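Putative phosphohistidine phosphatase, SixA (Nakamurella multipartita, PDB 4HBZ) is a histidine phosphatase superfamily member that probably removes phosphate from phosphohistidine in proteins. Local coordinates at residues 68-73 with 89-94. Numbering follows the deposited sequence.
Sequences CSTAAR and YRDELY. With ACY (acetic acid), chain B.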
# COMPACT_ATOMS: atom_id res chain seq x y z
N CYS A 68 5.20 6.01 4.62
CA CYS A 68 4.70 7.01 3.70
C CYS A 68 5.83 7.75 3.01
O CYS A 68 6.75 8.20 3.65
CB CYS A 68 3.83 8.00 4.48
SG CYS A 68 2.91 9.21 3.49
N SER A 69 5.73 7.89 1.69
CA SER A 69 6.63 8.78 0.95
C SER A 69 6.58 10.20 1.52
O SER A 69 5.55 10.70 1.95
CB SER A 69 6.20 8.81 -0.51
OG SER A 69 6.88 9.80 -1.22
N THR A 70 7.73 10.87 1.48
CA THR A 70 7.86 12.23 1.99
C THR A 70 7.23 13.29 1.07
O THR A 70 7.09 14.44 1.47
CB THR A 70 9.32 12.56 2.21
OG1 THR A 70 10.05 12.24 1.01
CG2 THR A 70 9.87 11.78 3.44
N ALA A 71 6.83 12.91 -0.14
CA ALA A 71 6.23 13.88 -1.06
C ALA A 71 4.98 14.50 -0.41
O ALA A 71 4.23 13.82 0.34
CB ALA A 71 5.85 13.24 -2.37
N ALA A 72 4.71 15.75 -0.74
CA ALA A 72 3.47 16.42 -0.25
C ALA A 72 2.22 15.57 -0.59
O ALA A 72 1.33 15.42 0.22
CB ALA A 72 3.34 17.82 -0.80
N ARG A 73 2.15 15.02 -1.79
CA ARG A 73 0.93 14.37 -2.22
C ARG A 73 0.63 13.09 -1.49
O ARG A 73 -0.54 12.74 -1.27
CB ARG A 73 0.92 14.16 -3.74
CG ARG A 73 2.07 13.30 -4.31
CD ARG A 73 2.13 13.50 -5.82
NE ARG A 73 3.21 12.81 -6.52
CZ ARG A 73 4.43 13.34 -6.76
NH1 ARG A 73 4.84 14.48 -6.18
NH2 ARG A 73 5.26 12.71 -7.56
N TYR A 89 7.85 8.31 7.81
CA TYR A 89 8.02 9.01 6.56
C TYR A 89 9.39 8.62 5.98
O TYR A 89 10.41 8.66 6.68
CB TYR A 89 7.93 10.52 6.72
CG TYR A 89 6.54 10.99 7.10
CD1 TYR A 89 5.50 10.99 6.15
CD2 TYR A 89 6.26 11.35 8.42
CE1 TYR A 89 4.23 11.40 6.52
CE2 TYR A 89 4.99 11.74 8.76
CZ TYR A 89 3.99 11.77 7.79
OH TYR A 89 2.71 12.17 8.19
N ARG A 90 9.45 8.31 4.70
CA ARG A 90 10.66 7.78 4.07
C ARG A 90 10.89 8.37 2.70
O ARG A 90 10.06 8.20 1.81
CB ARG A 90 10.60 6.27 3.99
CG ARG A 90 10.58 5.53 5.31
CD ARG A 90 11.93 5.60 5.97
NE ARG A 90 11.98 4.82 7.22
CZ ARG A 90 11.68 5.27 8.42
NH1 ARG A 90 11.20 6.52 8.64
NH2 ARG A 90 11.78 4.43 9.48
N ASP A 91 12.06 9.00 2.52
CA ASP A 91 12.50 9.37 1.18
C ASP A 91 12.67 8.16 0.29
O ASP A 91 12.49 8.26 -0.94
CB ASP A 91 13.79 10.17 1.27
CG ASP A 91 13.59 11.59 1.79
OD1 ASP A 91 12.57 12.30 1.48
OD2 ASP A 91 14.55 12.07 2.46
N GLU A 92 12.96 7.00 0.87
CA GLU A 92 13.08 5.76 0.09
C GLU A 92 11.80 5.45 -0.66
O GLU A 92 11.87 4.83 -1.72
CB GLU A 92 13.45 4.57 0.98
CG GLU A 92 14.84 4.64 1.66
CD GLU A 92 14.94 5.52 2.90
OE1 GLU A 92 14.04 6.29 3.28
OE2 GLU A 92 16.04 5.47 3.50
N LEU A 93 10.63 5.91 -0.19
CA LEU A 93 9.37 5.63 -0.87
C LEU A 93 9.09 6.64 -1.97
O LEU A 93 8.15 6.45 -2.72
CB LEU A 93 8.21 5.57 0.10
CG LEU A 93 7.81 4.21 0.67
CD1 LEU A 93 8.96 3.51 1.37
CD2 LEU A 93 6.58 4.29 1.56
N TYR A 94 9.89 7.70 -2.07
CA TYR A 94 9.76 8.69 -3.15
C TYR A 94 10.70 8.24 -4.29
O TYR A 94 11.82 8.69 -4.42
CB TYR A 94 10.08 10.08 -2.64
CG TYR A 94 10.00 11.15 -3.71
CD1 TYR A 94 8.79 11.49 -4.30
CD2 TYR A 94 11.14 11.87 -4.09
CE1 TYR A 94 8.69 12.48 -5.22
CE2 TYR A 94 11.05 12.88 -5.04
CZ TYR A 94 9.80 13.15 -5.61
OH TYR A 94 9.76 14.20 -6.54
C ACY B . 10.56 6.48 12.20
O ACY B . 10.51 7.36 11.28
OXT ACY B . 11.18 5.39 12.08
CH3 ACY B . 9.87 6.76 13.50
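Thr70 meets Asp91 where the chain leaves two neighbouring parallel strands. With chi1 at 51°, OG1 of Thr70 stands between its own backbone N and carbonyl carbon and donates to Asp91 OD1 over 2.6 Å, reaching that oxygen on its anti side and 17° out of the carboxylate plane. His37 NE2 also hydrogen-bonds to Thr70 OG1, which is therefore gripped twice. The methyl CG2 of Thr70, beside the backbone N, packs against the carbonyl carbon of Arg90 at 3.6 Å and extends to CB of Tyr89.

Two residues back on each segment, Cys68 and Tyr89 form a parallel bridge pair with side chains on the same face of the sheet. Cys68 CB lies 3.8 Å from Tyr89 CD1, and SG, anti to the backbone N (chi1 -172°), approaches the ring obliquely, 5.1 Å from its centroid. Cys68 O accepts from Arg90 N at 2.9 Å, a backbone bond that ties the two strands at this point.

Past the 3-10 turn at 91-93, Tyr94 folds back over 68-73: its CD1 lies 3.9 Å from Ala71 CB, which meets the ring obliquely, and its hydroxyl shares Asp36 with the guanidinium of Arg73. Ser69 OG, 3.5 Å from Tyr94 CB, accepts from Ala71 N in an ST turn and also bonds His120.

The two segments thus join both strands of the beta-alpha-beta unit 65-69, 72-81, 86-90 at the C-terminal ends of the parallel strands, where enzymes of the histidine phosphatase fold carry their catalytic pocket.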